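Local coordinates for photoreceptor-histidine kinase BphP (Stigmatella aurantiaca DW4/3-1, PDB 6BAF), which senses light through a bound bilin chromophore and, as a phytochrome of the histidine kinase family, probably relays the signal by phosphorylation, at residues E149-T154 with A174-A179; F156-I161 with D182-L187; I259-M262 with L267-L270. One frame throughout, in Å; residues are numbered along the deposited sequence.

Overall arrangement
The chain first builds its N-terminal PAS part; all three contacts follow in the GAF domain, on one antiparallel sheet. Interaction 1 opens at the end of helix 139-154 and closes on strand 170-177, setting the helix against the sheet. Before it closes, interaction 2 starts on strand 158-164, and it ends in the loop after strand 170-177, so the two cross; their centres lie about 8 Å apart and they touch. Interaction 3 comes later, in series, and closes the hairpin of strands 255-263 and 266-275 near its tight turn. Strand 158-164 lies beside strand 266-275 in the sheet, and Ile-161 packs against the hairpin, bringing interactions 2 and 3 into touch.

Interaction 1 (E149-T154 with A174-A179); sequences EVRGLT and AEARDA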
ATOM      1  N   GLU A 149      -9.197   4.809  12.277  1.00 40.11           N
ATOM      2  CA  GLU A 149      -8.178   4.945  11.231  1.00 44.55           C
ATOM      3  C   GLU A 149      -8.619   5.907  10.122  1.00 43.28           C
ATOM      4  O   GLU A 149      -7.865   6.812   9.718  1.00 41.46           O
ATOM      5  CB  GLU A 149      -7.871   3.560  10.659  1.00 45.35           C
ATOM      6  CG  GLU A 149      -6.609   3.506   9.828  1.00 55.48           C
ATOM      7  CD  GLU A 149      -5.344   3.604  10.693  1.00 63.40           C
ATOM      8  OE1 GLU A 149      -5.404   3.291  11.914  1.00 58.99           O
ATOM      9  OE2 GLU A 149      -4.292   4.005  10.143  1.00 65.95           O
ATOM     10  N   VAL A 150      -9.852   5.742   9.611  1.00 37.55           N
ATOM     11  CA  VAL A 150     -10.292   6.605   8.497  1.00 38.70           C
ATOM     12  C   VAL A 150     -10.418   8.056   8.940  1.00 36.57           C
ATOM     13  O   VAL A 150     -10.148   8.985   8.177  1.00 40.58           O
ATOM     14  CB  VAL A 150     -11.626   6.087   7.922  1.00 39.27           C
ATOM     15  CG1 VAL A 150     -12.222   7.139   6.930  1.00 39.75           C
ATOM     16  CG2 VAL A 150     -11.407   4.729   7.257  1.00 36.82           C
ATOM     17  N   ARG A 151     -10.894   8.288  10.152  1.00 41.96           N
ATOM     18  CA  ARG A 151     -10.993   9.666  10.617  1.00 41.80           C
ATOM     19  C   ARG A 151      -9.612  10.286  10.798  1.00 44.46           C
ATOM     20  O   ARG A 151      -9.407  11.470  10.489  1.00 43.64           O
ATOM     21  CB  ARG A 151     -11.773   9.708  11.929  1.00 42.07           C
ATOM     22  CG  ARG A 151     -11.980  11.115  12.393  1.00 47.86           C
ATOM     23  CD  ARG A 151     -12.982  11.194  13.517  1.00 47.91           C
ATOM     24  NE  ARG A 151     -12.411  11.813  14.700  1.00 46.89           N
ATOM     25  CZ  ARG A 151     -12.179  13.111  14.821  1.00 52.72           C
ATOM     26  NH1 ARG A 151     -12.456  13.935  13.829  1.00 52.27           N
ATOM     27  NH2 ARG A 151     -11.658  13.594  15.933  1.00 60.49           N
ATOM     28  N   GLY A 152      -8.646   9.497  11.288  1.00 43.60           N
ATOM     29  CA  GLY A 152      -7.283  10.004  11.392  1.00 44.13           C
ATOM     30  C   GLY A 152      -6.680  10.384  10.051  1.00 44.39           C
ATOM     31  O   GLY A 152      -6.090  11.455   9.907  1.00 47.47           O
ATOM     32  N   LEU A 153      -6.829   9.521   9.039  1.00 41.35           N
ATOM     33  CA  LEU A 153      -6.259   9.844   7.723  1.00 41.14           C
ATOM     34  C   LEU A 153      -6.924  11.058   7.070  1.00 45.61           C
ATOM     35  O   LEU A 153      -6.250  11.861   6.410  1.00 45.20           O
ATOM     36  CB  LEU A 153      -6.385   8.642   6.790  1.00 43.25           C
ATOM     37  CG  LEU A 153      -5.561   7.457   7.250  1.00 45.42           C
ATOM     38  CD1 LEU A 153      -5.976   6.175   6.501  1.00 42.06           C
ATOM     39  CD2 LEU A 153      -4.063   7.786   7.064  1.00 42.69           C
ATOM     40  N   THR A 154      -8.254  11.194   7.188  1.00 46.17           N
ATOM     41  CA  THR A 154      -8.975  12.209   6.401  1.00 41.86           C
ATOM     42  C   THR A 154      -9.179  13.503   7.164  1.00 40.99           C
ATOM     43  O   THR A 154      -9.376  14.567   6.558  1.00 40.16           O
ATOM     44  CB  THR A 154     -10.368  11.687   5.994  1.00 44.19           C
ATOM     45  OG1 THR A 154     -11.142  11.473   7.188  1.00 40.85           O
ATOM     46  CG2 THR A 154     -10.277  10.348   5.270  1.00 39.46           C
ATOM     47  N   ALA A 174     -20.767   1.831  14.787  1.00 41.70           N
ATOM     48  CA  ALA A 174     -19.508   2.319  15.353  1.00 44.48           C
ATOM     49  C   ALA A 174     -19.311   3.752  14.910  1.00 42.23           C
ATOM     50  O   ALA A 174     -19.729   4.142  13.812  1.00 42.72           O
ATOM     51  CB  ALA A 174     -18.289   1.479  14.931  1.00 42.20           C
ATOM     52  N   GLU A 175     -18.696   4.545  15.773  1.00 39.63           N
ATOM     53  CA  GLU A 175     -18.517   5.951  15.454  1.00 41.49           C
ATOM     54  C   GLU A 175     -17.242   6.501  16.079  1.00 45.67           C
ATOM     55  O   GLU A 175     -17.004   6.297  17.269  1.00 49.55           O
ATOM     56  CB  GLU A 175     -19.711   6.748  15.961  1.00 40.81           C
ATOM     57  CG  GLU A 175     -19.615   8.245  15.801  1.00 41.15           C
ATOM     58  CD  GLU A 175     -20.964   8.903  16.207  1.00 48.84           C
ATOM     59  OE1 GLU A 175     -21.492   8.560  17.297  1.00 49.40           O
ATOM     60  OE2 GLU A 175     -21.520   9.726  15.434  1.00 48.16           O
ATOM     61  N   ALA A 176     -16.482   7.272  15.303  1.00 40.89           N
ATOM     62  CA  ALA A 176     -15.439   8.134  15.818  1.00 43.17           C
ATOM     63  C   ALA A 176     -15.733   9.553  15.390  1.00 45.19           C
ATOM     64  O   ALA A 176     -16.085   9.798  14.231  1.00 46.48           O
ATOM     65  CB  ALA A 176     -14.055   7.687  15.303  1.00 44.24           C
ATOM     66  N   ARG A 177     -15.539  10.499  16.298  1.00 44.23           N
ATOM     67  CA  ARG A 177     -16.040  11.847  16.101  1.00 47.88           C
ATOM     68  C   ARG A 177     -15.200  12.857  16.861  1.00 51.06           C
ATOM     69  O   ARG A 177     -14.748  12.589  17.972  1.00 52.35           O
ATOM     70  CB  ARG A 177     -17.502  11.969  16.574  1.00 46.57           C
ATOM     71  CG  ARG A 177     -17.837  11.060  17.753  1.00 53.02           C
ATOM     72  CD  ARG A 177     -19.272  11.250  18.305  1.00 53.48           C
ATOM     73  NE  ARG A 177     -19.361  12.571  18.865  1.00 55.30           N
ATOM     74  CZ  ARG A 177     -19.549  12.860  20.148  1.00 53.68           C
ATOM     75  NH1 ARG A 177     -19.734  11.908  21.057  1.00 53.04           N
ATOM     76  NH2 ARG A 177     -19.561  14.136  20.494  1.00 56.14           N
ATOM     77  N   ASP A 178     -14.994  14.010  16.242  1.00 53.27           N
ATOM     78  CA  ASP A 178     -14.693  15.222  16.977  1.00 58.30           C
ATOM     79  C   ASP A 178     -15.832  15.519  17.952  1.00 63.25           C
ATOM     80  O   ASP A 178     -16.958  15.048  17.772  1.00 59.99           O
ATOM     81  CB  ASP A 178     -14.523  16.380  16.002  1.00 60.96           C
ATOM     82  CG  ASP A 178     -13.804  17.560  16.623  1.00 70.46           C
ATOM     83  OD1 ASP A 178     -12.556  17.477  16.763  1.00 77.55           O
ATOM     84  OD2 ASP A 178     -14.485  18.562  16.965  1.00 69.71           O
ATOM     85  N   ALA A 179     -15.544  16.326  18.992  1.00 64.91           N
ATOM     86  CA  ALA A 179     -16.577  16.640  19.986  1.00 62.95           C
ATOM     87  C   ALA A 179     -17.599  17.644  19.459  1.00 63.26           C
ATOM     88  O   ALA A 179     -18.714  17.716  19.985  1.00 70.23           O
ATOM     89  CB  ALA A 179     -15.943  17.162  21.274  1.00 60.70           C
TER
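Arg-151 leaves helix 139-154 and lays its side chain across the end of strand 170-177, over Ala-176 and the peptide joining Arg-177 to Asp-178. From CB the chain runs out almost straight: CG lies anti to the backbone N (chi1 -176°) and CD continues the line, so CB and CG carry the later atoms across to the strand. Arg-151 CD is the first to meet it, 3.5 Å from Ala-176 O and 4.1 Å from Ala-176 CB. A bend at chi3 (122°) then turns the tip along the backbone. Arg-151 NE comes to 3.7 Å from Arg-177 C, and Arg-151 CZ sits 3.3 Å from Asp-178 N. This is a helix packed on a face of the GAF sheet: Ala-176 also meets Val-147 and Gln-148, one turn earlier in the same helix, and Arg-151 rests on Ala-159 of the adjoining strand. The peptide lies over one guanidinium face, with Asp-178 N above its centre. That N belongs to a backbone bond with Asp-157 and is no acceptor for the arginine. Arg-151 NH1 instead gives its hydrogen bond to Phe-156 O, in the link from helix to next strand, while also passing 3.9 Å from Asp-178 CB. Arg-151 NH2 reaches to 4.1 Å from Asp-178 OD1, too far for a salt bridge; the carboxylate and guanidinium planes stand 66° apart, and Asp-178 OD2 pairs with Arg-180.

Interaction 2 (F156-I161 with D182-L187); sequences FDRAII and DPYLGL. With BLR (3-[5-[(Z)-(4-ethenyl-3-methyl-5-oxidanylidene-pyrrol-2-ylidene)methyl]-2-[[5-[(Z)-(3-ethenyl-4-methyl-5-oxidanylidene-pyrrol-2-ylidene)methyl]-3-(3-hydroxy-3-oxopropyl)-4-methyl-1H-pyrrol-2-yl]methyl]-4-methyl-1H-pyrrol-3-yl]propanoic acid), chain B.
The guanidinium of Arg-158 lies flat on the ring of Tyr-184, their centres 4.0 Å apart and planes 20° from parallel, a cation-pi stack. Arg-158 CZ sits 3.4 Å from Tyr-184 CE2, which lies over the middle of the guanidinium. At its edge Arg-158 NH2 donates to Asp-182 O, 2.6 Å away, in the carbonyl plane on a lone pair, though the hydrogen bond is bent (134° at the hydrogen). The bend at chi3 (42°) folds the guanidinium back into this position, and a bond from NE to Thr-274 OG1 fixes its rotation. Arg-158 and Asp-157 together face Thr-274 in a classic beta bulge of the GAF sheet, and the Tyr-184 loop closes as a type II turn to Leu-187. The CD2 corner of the Tyr-184 ring borders the bilin pocket: a vinyl carbon of the chromophore, CBB, lies 3.4 Å from Tyr-184 CD2, and Ile-160 CD1 touches the same carbon at 3.9 Å. Toward the hydroxyl end the contact is looser: a water links Arg-158 NH1 to Tyr-184 OH, and the exposed carboxylate of Asp-182 stays at a distance, its OD2 5.6 Å from Arg-158 NH2.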
ATOM      1  N   PHE A 156     -11.919  13.987   8.837  1.00 45.02           N
ATOM      2  CA  PHE A 156     -13.356  14.218   8.898  1.00 46.18           C
ATOM      3  C   PHE A 156     -13.847  14.360  10.348  1.00 46.52           C
ATOM      4  O   PHE A 156     -13.390  13.654  11.253  1.00 44.08           O
ATOM      5  CB  PHE A 156     -14.081  13.059   8.196  1.00 42.08           C
ATOM      6  CG  PHE A 156     -14.399  13.322   6.729  1.00 43.42           C
ATOM      7  CD1 PHE A 156     -15.401  14.226   6.367  1.00 43.71           C
ATOM      8  CD2 PHE A 156     -13.724  12.626   5.712  1.00 42.53           C
ATOM      9  CE1 PHE A 156     -15.752  14.449   4.995  1.00 42.96           C
ATOM     10  CE2 PHE A 156     -14.054  12.830   4.346  1.00 40.49           C
ATOM     11  CZ  PHE A 156     -15.069  13.757   3.992  1.00 42.46           C
ATOM     12  N   ASP A 157     -14.830  15.241  10.552  1.00 44.09           N
ATOM     13  CA  ASP A 157     -15.452  15.397  11.868  1.00 43.46           C
ATOM     14  C   ASP A 157     -16.075  14.121  12.382  1.00 46.48           C
ATOM     15  O   ASP A 157     -16.118  13.914  13.600  1.00 46.07           O
ATOM     16  CB  ASP A 157     -16.536  16.479  11.835  1.00 45.64           C
ATOM     17  CG  ASP A 157     -15.955  17.847  11.694  1.00 52.19           C
ATOM     18  OD1 ASP A 157     -14.874  18.041  12.272  1.00 55.49           O
ATOM     19  OD2 ASP A 157     -16.527  18.727  10.993  1.00 54.32           O
ATOM     20  N   ARG A 158     -16.606  13.267  11.501  1.00 43.91           N
ATOM     21  CA  ARG A 158     -17.266  12.059  11.961  1.00 36.55           C
ATOM     22  C   ARG A 158     -17.022  10.943  10.965  1.00 38.49           C
ATOM     23  O   ARG A 158     -17.073  11.169   9.758  1.00 43.20           O
ATOM     24  CB  ARG A 158     -18.787  12.308  12.154  1.00 38.43           C
ATOM     25  CG  ARG A 158     -19.645  11.073  12.592  1.00 42.87           C
ATOM     26  CD  ARG A 158     -21.121  11.511  13.093  1.00 42.64           C
ATOM     27  NE  ARG A 158     -21.597  12.524  12.183  1.00 53.46           N
ATOM     28  CZ  ARG A 158     -22.138  13.684  12.500  1.00 49.53           C
ATOM     29  NH1 ARG A 158     -22.462  14.490  11.502  1.00 53.49           N
ATOM     30  NH2 ARG A 158     -22.398  14.022  13.762  1.00 48.53           N
ATOM     31  N   ALA A 159     -16.805   9.730  11.458  1.00 36.24           N
ATOM     32  CA  ALA A 159     -16.722   8.551  10.618  1.00 39.65           C
ATOM     33  C   ALA A 159     -17.504   7.466  11.323  1.00 41.66           C
ATOM     34  O   ALA A 159     -17.281   7.229  12.513  1.00 42.92           O
ATOM     35  CB  ALA A 159     -15.266   8.086  10.382  1.00 38.00           C
ATOM     36  N   ILE A 160     -18.412   6.795  10.603  1.00 37.56           N
ATOM     37  CA  ILE A 160     -19.209   5.733  11.188  1.00 37.32           C
ATOM     38  C   ILE A 160     -19.091   4.496  10.323  1.00 35.79           C
ATOM     39  O   ILE A 160     -18.716   4.564   9.149  1.00 38.04           O
ATOM     40  CB  ILE A 160     -20.695   6.146  11.347  1.00 39.93           C
ATOM     41  CG1 ILE A 160     -21.333   6.406   9.960  1.00 40.52           C
ATOM     42  CG2 ILE A 160     -20.787   7.403  12.218  1.00 38.97           C
ATOM     43  CD1 ILE A 160     -22.920   6.382   9.961  1.00 37.66           C
ATOM     44  N   ILE A 161     -19.393   3.349  10.925  1.00 35.38           N
ATOM     45  CA  ILE A 161     -19.787   2.158  10.188  1.00 35.78           C
ATOM     46  C   ILE A 161     -21.315   2.122  10.161  1.00 41.66           C
ATOM     47  O   ILE A 161     -21.967   2.123  11.211  1.00 36.70           O
ATOM     48  CB  ILE A 161     -19.255   0.863  10.819  1.00 37.52           C
ATOM     49  CG1 ILE A 161     -17.708   0.836  10.918  1.00 39.54           C
ATOM     50  CG2 ILE A 161     -19.733  -0.283   9.957  1.00 33.74           C
ATOM     51  CD1 ILE A 161     -17.010   1.055   9.600  1.00 36.24           C
ATOM     52  N   ASP A 182     -22.394  15.929  16.715  1.00 51.61           N
ATOM     53  CA  ASP A 182     -23.358  15.150  17.484  1.00 50.90           C
ATOM     54  C   ASP A 182     -23.117  13.658  17.290  1.00 53.08           C
ATOM     55  O   ASP A 182     -22.731  13.215  16.202  1.00 50.86           O
ATOM     56  CB  ASP A 182     -24.787  15.466  17.059  1.00 55.54           C
ATOM     57  CG  ASP A 182     -25.136  16.942  17.180  1.00 60.12           C
ATOM     58  OD1 ASP A 182     -24.512  17.653  17.990  1.00 61.69           O
ATOM     59  OD2 ASP A 182     -26.052  17.388  16.450  1.00 70.76           O
ATOM     60  N   PRO A 183     -23.387  12.852  18.323  1.00 52.51           N
ATOM     61  CA  PRO A 183     -23.214  11.392  18.231  1.00 51.45           C
ATOM     62  C   PRO A 183     -24.412  10.726  17.571  1.00 53.15           C
ATOM     63  O   PRO A 183     -25.533  10.805  18.084  1.00 54.82           O
ATOM     64  CB  PRO A 183     -23.094  10.963  19.701  1.00 50.05           C
ATOM     65  CG  PRO A 183     -23.934  12.006  20.434  1.00 48.58           C
ATOM     66  CD  PRO A 183     -23.715  13.298  19.691  1.00 51.88           C
ATOM     67  N   TYR A 184     -24.167   9.997  16.475  1.00 46.91           N
ATOM     68  CA  TYR A 184     -25.210   9.200  15.839  1.00 48.04           C
ATOM     69  C   TYR A 184     -25.133   7.735  16.234  1.00 46.49           C
ATOM     70  O   TYR A 184     -25.950   6.927  15.765  1.00 40.98           O
ATOM     71  CB  TYR A 184     -25.112   9.327  14.324  1.00 46.10           C
ATOM     72  CG  TYR A 184     -25.378  10.712  13.802  1.00 46.90           C
ATOM     73  CD1 TYR A 184     -26.074  11.658  14.559  1.00 46.67           C
ATOM     74  CD2 TYR A 184     -24.939  11.079  12.548  1.00 47.40           C
ATOM     75  CE1 TYR A 184     -26.328  12.930  14.054  1.00 45.90           C
ATOM     76  CE2 TYR A 184     -25.184  12.346  12.045  1.00 47.58           C
ATOM     77  CZ  TYR A 184     -25.885  13.262  12.796  1.00 49.96           C
ATOM     78  OH  TYR A 184     -26.116  14.525  12.273  1.00 52.01           O
ATOM     79  N   LEU A 185     -24.159   7.363  17.065  1.00 42.53           N
ATOM     80  CA  LEU A 185     -23.966   5.957  17.406  1.00 41.06           C
ATOM     81  C   LEU A 185     -25.261   5.345  17.933  1.00 44.95           C
ATOM     82  O   LEU A 185     -25.955   5.950  18.755  1.00 44.92           O
ATOM     83  CB  LEU A 185     -22.855   5.843  18.464  1.00 41.32           C
ATOM     84  CG  LEU A 185     -22.574   4.433  18.978  1.00 43.44           C
ATOM     85  CD1 LEU A 185     -22.155   3.522  17.832  1.00 43.75           C
ATOM     86  CD2 LEU A 185     -21.500   4.443  20.077  1.00 45.66           C
ATOM     87  N   GLY A 186     -25.592   4.132  17.471  1.00 42.37           N
ATOM     88  CA  GLY A 186     -26.814   3.470  17.897  1.00 38.54           C
ATOM     89  C   GLY A 186     -28.080   3.831  17.114  1.00 44.46           C
ATOM     90  O   GLY A 186     -29.064   3.091  17.201  1.00 44.11           O
ATOM     91  N   LEU A 187     -28.100   4.934  16.342  1.00 45.41           N
ATOM     92  CA  LEU A 187     -29.307   5.279  15.566  1.00 40.67           C
ATOM     93  C   LEU A 187     -29.590   4.279  14.439  1.00 43.34           C
ATOM     94  O   LEU A 187     -28.672   3.720  13.818  1.00 42.61           O
ATOM     95  CB  LEU A 187     -29.194   6.683  14.972  1.00 38.32           C
ATOM     96  CG  LEU A 187     -29.149   7.752  16.033  1.00 38.71           C
ATOM     97  CD1 LEU A 187     -29.046   9.108  15.344  1.00 39.96           C
ATOM     98  CD2 LEU A 187     -30.415   7.605  16.891  1.00 42.93           C
TER
HETATM   99  CHA BLR B 401     -27.016   8.640  -0.808  1.00 38.50           C
HETATM  100  NA  BLR B 401     -27.518   8.705   1.674  1.00 39.44           N
HETATM  101  C1A BLR B 401     -26.665   8.538   0.653  1.00 42.04           C
HETATM  102  C2A BLR B 401     -25.384   8.245   1.130  1.00 37.67           C
HETATM  103  C3A BLR B 401     -25.456   8.204   2.476  1.00 42.52           C
HETATM  104  C4A BLR B 401     -26.786   8.508   2.803  1.00 41.82           C
HETATM  105  CMA BLR B 401     -24.262   7.878   3.423  1.00 38.38           C
HETATM  106  CAA BLR B 401     -24.158   7.996   0.248  1.00 34.23           C
HETATM  107  CBA BLR B 401     -23.484   9.308  -0.232  1.00 37.04           C
HETATM  108  CGA BLR B 401     -22.639   9.955   0.877  1.00 41.29           C
HETATM  109  O1A BLR B 401     -21.689   9.269   1.353  1.00 38.66           O
HETATM  110  O2A BLR B 401     -22.868  11.143   1.328  1.00 38.29           O
HETATM  111  CHB BLR B 401     -27.467   8.591   4.153  1.00 41.32           C
HETATM  112  NB  BLR B 401     -25.700   9.771   5.506  1.00 44.16           N
HETATM  113  C1B BLR B 401     -26.904   8.881   5.291  1.00 41.51           C
HETATM  114  C2B BLR B 401     -27.346   8.437   6.635  1.00 42.83           C
HETATM  115  C3B BLR B 401     -26.511   8.962   7.637  1.00 49.38           C
HETATM  116  C4B BLR B 401     -25.453   9.804   7.014  1.00 51.75           C
HETATM  117  CMB BLR B 401     -28.532   7.513   6.934  1.00 44.80           C
HETATM  118  OB  BLR B 401     -24.590  10.412   7.541  1.00 55.23           O
HETATM  119  CAB BLR B 401     -26.706   8.639   9.128  1.00 47.19           C
HETATM  120  CBB BLR B 401     -25.839   9.018  10.038  1.00 49.97           C
HETATM  121  NC  BLR B 401     -32.032  10.250   0.841  1.00 43.09           N
HETATM  122  C1C BLR B 401     -33.190  10.520   1.785  1.00 49.36           C
HETATM  123  C2C BLR B 401     -34.415  10.497   0.931  1.00 51.70           C
HETATM  124  C3C BLR B 401     -34.105  10.220  -0.426  1.00 50.01           C
HETATM  125  C4C BLR B 401     -32.621  10.062  -0.547  1.00 45.79           C
HETATM  126  CMC BLR B 401     -35.799  10.717   1.503  1.00 58.02           C
HETATM  127  OC  BLR B 401     -33.139  10.725   2.950  1.00 51.59           O
HETATM  128  CAC BLR B 401     -35.116  10.120  -1.585  1.00 56.94           C
HETATM  129  CBC BLR B 401     -36.186   9.307  -1.526  1.00 66.13           C
HETATM  130  CHD BLR B 401     -31.974   9.813  -1.643  1.00 43.89           C
HETATM  131  ND  BLR B 401     -29.535   9.220  -0.637  1.00 38.09           N
HETATM  132  C1D BLR B 401     -30.506   9.478  -1.725  1.00 42.25           C
HETATM  133  C2D BLR B 401     -29.865   9.384  -3.026  1.00 41.84           C
HETATM  134  C3D BLR B 401     -28.472   9.029  -2.784  1.00 37.15           C
HETATM  135  C4D BLR B 401     -28.223   8.898  -1.303  1.00 42.41           C
HETATM  136  CMD BLR B 401     -30.561   9.593  -4.377  1.00 39.55           C
HETATM  137  CAD BLR B 401     -27.410   8.837  -3.847  1.00 33.98           C
HETATM  138  CBD BLR B 401     -26.607  10.123  -3.962  1.00 36.64           C
HETATM  139  CGD BLR B 401     -25.717   9.814  -5.150  1.00 40.86           C
HETATM  140  O1D BLR B 401     -24.881   8.850  -5.067  1.00 36.54           O
HETATM  141  O2D BLR B 401     -25.893  10.463  -6.226  1.00 40.77           O
HETATM  142  O   HOH W   1     -24.062  16.451  11.544  1.00 49.63           O

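Interaction 3 (I259-M262 with L267-L270); sequences ISLM and LWGL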
ATOM      1  N   ILE A 259     -17.567   4.739   1.723  1.00 35.12           N
ATOM      2  CA  ILE A 259     -16.879   3.599   1.150  1.00 34.75           C
ATOM      3  C   ILE A 259     -17.763   2.390   1.376  1.00 34.14           C
ATOM      4  O   ILE A 259     -18.244   2.170   2.493  1.00 37.89           O
ATOM      5  CB  ILE A 259     -15.480   3.420   1.789  1.00 36.75           C
ATOM      6  CG1 ILE A 259     -14.625   4.627   1.416  1.00 38.13           C
ATOM      7  CG2 ILE A 259     -14.779   2.154   1.274  1.00 34.39           C
ATOM      8  CD1 ILE A 259     -13.540   4.916   2.436  1.00 42.58           C
ATOM      9  N   SER A 260     -17.973   1.596   0.327  1.00 35.05           N
ATOM     10  CA  SER A 260     -18.828   0.420   0.424  1.00 36.05           C
ATOM     11  C   SER A 260     -18.114  -0.706   1.155  1.00 42.13           C
ATOM     12  O   SER A 260     -16.935  -0.967   0.914  1.00 38.93           O
ATOM     13  CB  SER A 260     -19.223  -0.074  -0.970  1.00 36.41           C
ATOM     14  OG  SER A 260     -19.721   1.002  -1.775  1.00 38.15           O
ATOM     15  N   LEU A 261     -18.841  -1.409   2.011  1.00 38.08           N
ATOM     16  CA  LEU A 261     -18.355  -2.629   2.617  1.00 36.71           C
ATOM     17  C   LEU A 261     -19.092  -3.768   1.957  1.00 41.88           C
ATOM     18  O   LEU A 261     -20.326  -3.756   1.898  1.00 43.22           O
ATOM     19  CB  LEU A 261     -18.580  -2.616   4.125  1.00 38.49           C
ATOM     20  CG  LEU A 261     -17.865  -1.456   4.816  1.00 40.27           C
ATOM     21  CD1 LEU A 261     -18.193  -1.410   6.290  1.00 41.20           C
ATOM     22  CD2 LEU A 261     -16.316  -1.572   4.624  1.00 42.22           C
ATOM     23  N   MET A 262     -18.349  -4.738   1.442  1.00 40.70           N
ATOM     24  CA  MET A 262     -18.922  -5.824   0.667  1.00 43.02           C
ATOM     25  C   MET A 262     -18.737  -7.141   1.403  1.00 48.47           C
ATOM     26  O   MET A 262     -17.719  -7.359   2.065  1.00 50.77           O
ATOM     27  CB  MET A 262     -18.268  -5.887  -0.709  1.00 42.35           C
ATOM     28  CG  MET A 262     -18.427  -4.591  -1.530  1.00 44.35           C
ATOM     29  SD  MET A 262     -20.173  -4.360  -2.082  1.00 44.98           S
ATOM     30  CE  MET A 262     -20.361  -5.779  -3.183  1.00 45.86           C
ATOM     31  N   LEU A 267     -23.749  -5.686  -0.852  1.00 47.94           N
ATOM     32  CA  LEU A 267     -23.439  -4.544  -0.003  1.00 42.46           C
ATOM     33  C   LEU A 267     -23.811  -4.863   1.431  1.00 41.80           C
ATOM     34  O   LEU A 267     -24.911  -5.340   1.705  1.00 44.98           O
ATOM     35  CB  LEU A 267     -24.183  -3.300  -0.470  1.00 41.68           C
ATOM     36  CG  LEU A 267     -23.840  -1.947   0.124  1.00 41.16           C
ATOM     37  CD1 LEU A 267     -22.361  -1.531  -0.218  1.00 35.43           C
ATOM     38  CD2 LEU A 267     -24.859  -0.888  -0.425  1.00 36.81           C
ATOM     39  N   TRP A 268     -22.858  -4.672   2.338  1.00 41.61           N
ATOM     40  CA  TRP A 268     -22.997  -5.020   3.746  1.00 39.19           C
ATOM     41  C   TRP A 268     -23.178  -3.794   4.615  1.00 38.79           C
ATOM     42  O   TRP A 268     -23.862  -3.850   5.645  1.00 40.12           O
ATOM     43  CB  TRP A 268     -21.736  -5.778   4.206  1.00 40.37           C
ATOM     44  CG  TRP A 268     -21.722  -6.298   5.636  1.00 40.08           C
ATOM     45  CD1 TRP A 268     -22.113  -7.551   6.071  1.00 39.23           C
ATOM     46  CD2 TRP A 268     -21.306  -5.581   6.808  1.00 37.63           C
ATOM     47  NE1 TRP A 268     -21.925  -7.650   7.433  1.00 42.21           N
ATOM     48  CE2 TRP A 268     -21.423  -6.462   7.903  1.00 40.40           C
ATOM     49  CE3 TRP A 268     -20.794  -4.296   7.029  1.00 37.68           C
ATOM     50  CZ2 TRP A 268     -21.080  -6.088   9.191  1.00 39.82           C
ATOM     51  CZ3 TRP A 268     -20.467  -3.931   8.294  1.00 38.95           C
ATOM     52  CH2 TRP A 268     -20.597  -4.832   9.372  1.00 41.21           C
ATOM     53  N   GLY A 269     -22.630  -2.676   4.174  1.00 35.54           N
ATOM     54  CA  GLY A 269     -22.520  -1.520   5.025  1.00 33.46           C
ATOM     55  C   GLY A 269     -21.703  -0.483   4.308  1.00 37.41           C
ATOM     56  O   GLY A 269     -21.301  -0.658   3.157  1.00 37.10           O
ATOM     57  N   LEU A 270     -21.502   0.625   4.999  1.00 33.76           N
ATOM     58  CA  LEU A 270     -20.707   1.714   4.478  1.00 39.09           C
ATOM     59  C   LEU A 270     -19.799   2.180   5.597  1.00 39.50           C
ATOM     60  O   LEU A 270     -20.181   2.131   6.764  1.00 38.17           O
ATOM     61  CB  LEU A 270     -21.550   2.930   4.032  1.00 36.20           C
ATOM     62  CG  LEU A 270     -22.637   2.829   2.958  1.00 38.21           C
ATOM     63  CD1 LEU A 270     -23.181   4.242   2.783  1.00 36.63           C
ATOM     64  CD2 LEU A 270     -22.063   2.331   1.661  1.00 35.04           C
TER
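The beta hairpin of strands 255-263 and 266-275 is joined here by Leu-261, which faces both Trp-268 and Gly-269 in a classic beta bulge. Leu-261 O takes two donors: Trp-268 N at 2.7 Å, nearly straight (165°), and Gly-269 N, weakly, at 3.4 Å. In return Leu-261 N donates to Gly-269 O at 2.8 Å, approaching from 44° above the carbonyl plane. The bulge shifts the register by one, so that Ser-260 pairs with Leu-270 but Met-262 with Leu-267. Leu-270 CA adds a C-H...O contact to Ile-259 O, 3.2 Å away.

In this GAF sheet the hairpin has two unlike faces. On Leu-261's face, toward helix 284-300, its CD1 meets the indole of Trp-268 at CZ3, 3.9 Å off, while Met-297 and Ser-298 of the helix touch the Leu-261 side chain. Gly-269 lies beside the CE3 corner of that indole, and a beta carbon there would run into Trp-268 CE3. Replacing Leu-261 by an alanine would probably leave a gap between the Trp-268 ring and helix 284-300 and give the indole room to shift. On the other face Leu-267 reaches back across the strand, with CG anti to its backbone N (chi1 -170°), and sets CD1 3.5 Å from Ser-260 CB. Met-262, curled by bends in its chain, brings SD to 4.0 Å from the same methyl. Ser-260 OG is held by Arg-208 and Tyr-202 O, and Leu-270 on this face lines the bilin pocket.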